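Local coordinates for L-amino acid deaminase (Proteus vulgaris, PDB 5I39), which probably oxidises L-amino acids through a bound flavin-adenine dinucleotide, as a membrane-associated FAD-dependent deaminase of the DAO family, at residues K100-T114 / D180-M193. Residues are numbered along the deposited sequence; the frame is centred on the assembly and turned at random.
Sequences KHRWREMNAKVGIDT and DSGSFDPEVATFVM
F184 turns its ring edge onto one face of W103 in a T-shaped stack, F184 CE2 lying 3.6 Å from W103 CE2 and the planes 73° apart. The methyl CE of M106 covers the opposite indole face, so the broad, flat tryptophan is sandwiched; its NE1 donates a hydrogen bond to M377 O. Further along, M106 SE meets M193 CE at 3.7 Å. Both selenomethionines bend at chi2 and chi3, curling flexible chains against each other. Beta-branched V110 offers one methyl to each partner, CG2 to M193 SE and CG1 to V192 CG1, while T114 CG2 touches both those atoms. A189 CA makes a CA-H...O contact with T114 O, 3.3 Å. At the other end D180 makes two salt bridges in one network: K100 NZ meets D180 OD1 at 2.9 Å from above the carboxylate plane, and R104 NH1 meets D180 OD2 at 3.0 Å. K100 is shared with E178, and a water links R104 NH1 to D180 O. Behind this shell, N107 OD1 accepts both OG1 (2.7 Å) and N of T114, positioning T114 in the loop after helix 106-110. The side chain of F184 comes within about 4 Å of the bound FAD, near G81 and T378; F184 thus lines the flavin site of this DAO-type oxidoreductase fold, and W103 backs it as second shell.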
loop_
_atom_site.group_PDB
_atom_site.type_symbol
_atom_site.label_atom_id
_atom_site.label_comp_id
_atom_site.label_asym_id
_atom_site.label_seq_id
_atom_site.Cartn_x
_atom_site.Cartn_y
_atom_site.Cartn_z
ATOM N N LYS A 100 3.151 -10.033 -1.197
ATOM C CA LYS A 100 4.451 -9.998 -1.873
ATOM C C LYS A 100 4.524 -11.005 -3.020
ATOM O O LYS A 100 5.015 -10.693 -4.097
ATOM C CB LYS A 100 5.575 -10.310 -0.893
ATOM C CG LYS A 100 5.869 -9.218 0.123
ATOM C CD LYS A 100 6.612 -9.762 1.337
ATOM C CE LYS A 100 7.882 -10.505 0.961
ATOM N NZ LYS A 100 8.502 -11.081 2.177
ATOM N N HIS A 101 4.038 -12.219 -2.769
ATOM C CA HIS A 101 4.044 -13.279 -3.777
ATOM C C HIS A 101 3.282 -12.853 -5.034
ATOM O O HIS A 101 3.716 -13.103 -6.159
ATOM C CB HIS A 101 3.428 -14.539 -3.175
ATOM C CG HIS A 101 3.442 -15.723 -4.084
ATOM N ND1 HIS A 101 2.297 -16.231 -4.655
ATOM C CD2 HIS A 101 4.458 -16.501 -4.512
ATOM C CE1 HIS A 101 2.609 -17.274 -5.402
ATOM N NE2 HIS A 101 3.915 -17.460 -5.331
ATOM N N ARG A 102 2.149 -12.193 -4.839
ATOM C CA ARG A 102 1.357 -11.672 -5.946
ATOM C C ARG A 102 2.009 -10.468 -6.609
ATOM O O ARG A 102 1.955 -10.336 -7.831
ATOM C CB ARG A 102 -0.049 -11.368 -5.468
ATOM C CG ARG A 102 -0.737 -12.666 -5.108
ATOM C CD ARG A 102 -2.096 -12.467 -4.534
ATOM N NE ARG A 102 -2.679 -13.750 -4.165
ATOM C CZ ARG A 102 -3.969 -13.941 -3.928
ATOM N NH1 ARG A 102 -4.833 -12.927 -4.028
ATOM N NH2 ARG A 102 -4.405 -15.150 -3.595
ATOM N N TRP A 103 2.657 -9.606 -5.834
ATOM C CA TRP A 103 3.453 -8.544 -6.445
ATOM C C TRP A 103 4.582 -9.102 -7.309
ATOM O O TRP A 103 4.873 -8.541 -8.363
ATOM C CB TRP A 103 3.987 -7.558 -5.409
ATOM C CG TRP A 103 2.986 -6.493 -5.082
ATOM C CD1 TRP A 103 2.230 -6.382 -3.948
ATOM C CD2 TRP A 103 2.605 -5.401 -5.927
ATOM N NE1 TRP A 103 1.410 -5.285 -4.035
ATOM C CE2 TRP A 103 1.622 -4.661 -5.237
ATOM C CE3 TRP A 103 3.013 -4.967 -7.198
ATOM C CZ2 TRP A 103 1.032 -3.513 -5.778
ATOM C CZ3 TRP A 103 2.432 -3.824 -7.732
ATOM C CH2 TRP A 103 1.451 -3.111 -7.022
ATOM N N ARG A 104 5.175 -10.224 -6.906
ATOM C CA ARG A 104 6.185 -10.890 -7.740
ATOM C C ARG A 104 5.648 -11.392 -9.085
ATOM O O ARG A 104 6.423 -11.642 -9.998
ATOM C CB ARG A 104 6.854 -12.038 -6.979
ATOM C CG ARG A 104 7.783 -11.569 -5.874
ATOM C CD ARG A 104 8.612 -12.699 -5.307
ATOM N NE ARG A 104 7.868 -13.632 -4.456
ATOM C CZ ARG A 104 7.705 -13.524 -3.137
ATOM N NH1 ARG A 104 8.158 -12.468 -2.472
ATOM N NH2 ARG A 104 7.061 -14.481 -2.481
ATOM N N GLU A 105 4.333 -11.564 -9.188
ATOM C CA GLU A 105 3.665 -11.902 -10.445
ATOM C C GLU A 105 3.204 -10.685 -11.251
ATOM O O GLU A 105 2.720 -10.846 -12.371
ATOM C CB GLU A 105 2.426 -12.756 -10.144
ATOM C CG GLU A 105 2.717 -14.062 -9.413
ATOM C CD GLU A 105 1.482 -14.762 -8.867
ATOM O OE1 GLU A 105 0.419 -14.133 -8.735
ATOM O OE2 GLU A 105 1.591 -15.957 -8.542
HETATM N N MSE A 106 3.322 -9.475 -10.705
HETATM C CA MSE A 106 2.563 -8.333 -11.235
HETATM C C MSE A 106 3.072 -7.815 -12.556
HETATM O O MSE A 106 2.268 -7.508 -13.434
HETATM C CB MSE A 106 2.496 -7.190 -10.225
HETATM C CG MSE A 106 1.342 -6.226 -10.512
HETATM SE SE MSE A 106 -0.419 -7.013 -10.138
HETATM C CE MSE A 106 -0.258 -7.022 -8.175
ATOM N N ASN A 107 4.385 -7.689 -12.729
ATOM C CA ASN A 107 4.897 -7.230 -14.024
ATOM C C ASN A 107 4.520 -8.192 -15.148
ATOM O O ASN A 107 4.186 -7.758 -16.256
ATOM C CB ASN A 107 6.409 -7.028 -13.993
ATOM C CG ASN A 107 6.836 -5.877 -13.102
ATOM O OD1 ASN A 107 6.031 -5.033 -12.713
ATOM N ND2 ASN A 107 8.123 -5.831 -12.789
ATOM N N ALA A 108 4.543 -9.490 -14.856
ATOM C CA ALA A 108 4.104 -10.489 -15.826
ATOM C C ALA A 108 2.598 -10.439 -16.086
ATOM O O ALA A 108 2.160 -10.748 -17.193
ATOM C CB ALA A 108 4.520 -11.879 -15.380
ATOM N N LYS A 109 1.818 -10.064 -15.076
ATOM C CA LYS A 109 0.365 -9.939 -15.228
ATOM C C LYS A 109 -0.025 -8.737 -16.090
ATOM O O LYS A 109 -0.935 -8.821 -16.902
ATOM C CB LYS A 109 -0.322 -9.848 -13.864
ATOM C CG LYS A 109 -1.835 -9.771 -13.969
ATOM C CD LYS A 109 -2.523 -9.952 -12.634
ATOM C CE LYS A 109 -4.024 -9.917 -12.835
ATOM N NZ LYS A 109 -4.740 -10.282 -11.589
ATOM N N VAL A 110 0.648 -7.612 -15.891
ATOM C CA VAL A 110 0.333 -6.407 -16.660
ATOM C C VAL A 110 1.086 -6.401 -17.998
ATOM O O VAL A 110 0.584 -5.885 -18.995
ATOM C CB VAL A 110 0.629 -5.130 -15.844
ATOM C CG1 VAL A 110 0.249 -3.878 -16.622
ATOM C CG2 VAL A 110 -0.128 -5.160 -14.521
ATOM N N GLY A 111 2.290 -6.961 -18.013
ATOM C CA GLY A 111 3.177 -6.871 -19.173
ATOM C C GLY A 111 3.816 -5.499 -19.333
ATOM O O GLY A 111 4.402 -5.204 -20.373
ATOM N N ILE A 112 3.697 -4.670 -18.293
ATOM C CA ILE A 112 4.276 -3.335 -18.223
ATOM C C ILE A 112 4.897 -3.237 -16.838
ATOM O O ILE A 112 4.312 -3.698 -15.851
ATOM C CB ILE A 112 3.212 -2.230 -18.413
ATOM C CG1 ILE A 112 2.580 -2.352 -19.809
ATOM C CG2 ILE A 112 3.818 -0.841 -18.217
ATOM C CD1 ILE A 112 1.390 -1.449 -20.058
ATOM N N ASP A 113 6.076 -2.634 -16.767
ATOM C CA ASP A 113 6.819 -2.532 -15.514
ATOM C C ASP A 113 6.062 -1.656 -14.509
ATOM O O ASP A 113 5.876 -0.464 -14.727
ATOM C CB ASP A 113 8.208 -1.957 -15.807
ATOM C CG ASP A 113 9.161 -2.021 -14.624
ATOM O OD1 ASP A 113 8.798 -2.529 -13.534
ATOM O OD2 ASP A 113 10.308 -1.546 -14.801
ATOM N N THR A 114 5.661 -2.256 -13.390
ATOM C CA THR A 114 5.018 -1.521 -12.299
ATOM C C THR A 114 6.024 -0.795 -11.404
ATOM O O THR A 114 5.613 -0.023 -10.540
ATOM C CB THR A 114 4.215 -2.471 -11.389
ATOM O OG1 THR A 114 5.111 -3.394 -10.752
ATOM C CG2 THR A 114 3.145 -3.218 -12.178
ATOM N N ASP A 180 13.513 -11.375 0.392
ATOM C CA ASP A 180 12.557 -11.169 -0.692
ATOM C C ASP A 180 11.641 -9.965 -0.482
ATOM O O ASP A 180 10.565 -9.904 -1.069
ATOM C CB ASP A 180 11.732 -12.439 -0.909
ATOM C CG ASP A 180 10.775 -12.715 0.221
ATOM O OD1 ASP A 180 11.032 -12.266 1.367
ATOM O OD2 ASP A 180 9.757 -13.379 -0.044
ATOM N N SER A 181 12.051 -8.994 0.335
ATOM C CA SER A 181 11.244 -7.786 0.485
ATOM C C SER A 181 11.044 -7.139 -0.879
ATOM O O SER A 181 11.934 -7.177 -1.738
ATOM C CB SER A 181 11.903 -6.779 1.419
ATOM O OG SER A 181 13.060 -6.218 0.824
ATOM N N GLY A 182 9.866 -6.561 -1.067
ATOM C CA GLY A 182 9.533 -5.874 -2.296
ATOM C C GLY A 182 9.785 -4.388 -2.237
ATOM O O GLY A 182 9.813 -3.784 -1.163
ATOM N N SER A 183 9.935 -3.809 -3.419
ATOM C CA SER A 183 10.053 -2.376 -3.616
ATOM C C SER A 183 9.109 -1.973 -4.735
ATOM O O SER A 183 9.033 -2.662 -5.745
ATOM C CB SER A 183 11.484 -2.046 -4.022
ATOM O OG SER A 183 11.642 -0.688 -4.385
ATOM N N PHE A 184 8.400 -0.865 -4.553
ATOM C CA PHE A 184 7.585 -0.265 -5.621
ATOM C C PHE A 184 7.635 1.244 -5.454
ATOM O O PHE A 184 7.758 1.749 -4.340
ATOM C CB PHE A 184 6.127 -0.805 -5.725
ATOM C CG PHE A 184 5.499 -1.271 -4.425
ATOM C CD1 PHE A 184 5.716 -0.619 -3.209
ATOM C CD2 PHE A 184 4.624 -2.359 -4.434
ATOM C CE1 PHE A 184 5.120 -1.071 -2.040
ATOM C CE2 PHE A 184 4.024 -2.806 -3.266
ATOM C CZ PHE A 184 4.279 -2.166 -2.068
ATOM N N ASP A 185 7.547 1.955 -6.574
ATOM C CA ASP A 185 7.789 3.399 -6.581
ATOM C C ASP A 185 6.460 4.139 -6.733
ATOM O O ASP A 185 5.699 3.855 -7.663
ATOM C CB ASP A 185 8.731 3.789 -7.723
ATOM C CG ASP A 185 10.050 3.020 -7.709
ATOM O OD1 ASP A 185 10.410 2.403 -6.680
ATOM O OD2 ASP A 185 10.737 3.033 -8.753
ATOM N N PRO A 186 6.184 5.119 -5.851
ATOM C CA PRO A 186 4.869 5.765 -5.866
ATOM C C PRO A 186 4.583 6.666 -7.068
ATOM O O PRO A 186 3.430 7.004 -7.306
ATOM C CB PRO A 186 4.862 6.550 -4.558
ATOM C CG PRO A 186 6.294 6.851 -4.304
ATOM C CD PRO A 186 7.022 5.623 -4.748
ATOM N N GLU A 187 5.608 7.010 -7.839
ATOM C CA GLU A 187 5.406 7.771 -9.064
ATOM C C GLU A 187 4.857 6.908 -10.202
ATOM O O GLU A 187 4.446 7.454 -11.226
ATOM C CB GLU A 187 6.709 8.433 -9.508
ATOM C CG GLU A 187 7.281 9.425 -8.501
ATOM C CD GLU A 187 7.968 8.784 -7.307
ATOM O OE1 GLU A 187 8.526 7.673 -7.445
ATOM O OE2 GLU A 187 7.934 9.393 -6.218
ATOM N N VAL A 188 4.861 5.582 -10.030
ATOM C CA VAL A 188 4.511 4.651 -11.107
ATOM C C VAL A 188 3.468 3.588 -10.745
ATOM O O VAL A 188 2.518 3.401 -11.498
ATOM C CB VAL A 188 5.772 3.930 -11.648
ATOM C CG1 VAL A 188 5.417 2.992 -12.795
ATOM C CG2 VAL A 188 6.816 4.935 -12.109
ATOM N N ALA A 189 3.654 2.875 -9.635
ATOM C CA ALA A 189 2.968 1.589 -9.429
ATOM C C ALA A 189 1.447 1.642 -9.582
ATOM O O ALA A 189 0.876 0.881 -10.358
ATOM C CB ALA A 189 3.344 0.996 -8.083
ATOM N N THR A 190 0.792 2.529 -8.846
ATOM C CA THR A 190 -0.673 2.560 -8.872
ATOM C C THR A 190 -1.191 3.079 -10.212
ATOM O O THR A 190 -2.267 2.685 -10.657
ATOM C CB THR A 190 -1.239 3.367 -7.699
ATOM O OG1 THR A 190 -0.684 2.844 -6.492
ATOM C CG2 THR A 190 -2.761 3.260 -7.633
ATOM N N PHE A 191 -0.413 3.937 -10.862
ATOM C CA PHE A 191 -0.784 4.468 -12.176
ATOM C C PHE A 191 -0.777 3.364 -13.229
ATOM O O PHE A 191 -1.695 3.278 -14.043
ATOM C CB PHE A 191 0.128 5.634 -12.558
ATOM C CG PHE A 191 0.089 6.754 -11.555
ATOM C CD1 PHE A 191 -0.974 7.654 -11.534
ATOM C CD2 PHE A 191 1.082 6.872 -10.588
ATOM C CE1 PHE A 191 -1.027 8.665 -10.586
ATOM C CE2 PHE A 191 1.031 7.876 -9.637
ATOM C CZ PHE A 191 -0.021 8.777 -9.639
ATOM N N VAL A 192 0.235 2.504 -13.195
ATOM C CA VAL A 192 0.257 1.333 -14.073
ATOM C C VAL A 192 -0.957 0.435 -13.796
ATOM O O VAL A 192 -1.605 -0.042 -14.726
ATOM C CB VAL A 192 1.593 0.566 -13.943
ATOM C CG1 VAL A 192 1.541 -0.789 -14.638
ATOM C CG2 VAL A 192 2.723 1.403 -14.534
HETATM N N MSE A 193 -1.285 0.229 -12.524
HETATM C CA MSE A 193 -2.435 -0.616 -12.179
HETATM C C MSE A 193 -3.736 -0.003 -12.651
HETATM O O MSE A 193 -4.620 -0.724 -13.112
HETATM C CB MSE A 193 -2.515 -0.917 -10.683
HETATM C CG MSE A 193 -1.327 -1.685 -10.098
HETATM SE SE MSE A 193 -0.734 -3.210 -11.192
HETATM C CE MSE A 193 -2.423 -4.174 -11.454
HETATM O O HOH W 1 9.182 -9.852 -3.472
HETATM O O HOH W 2 6.428 -13.672 0.195
#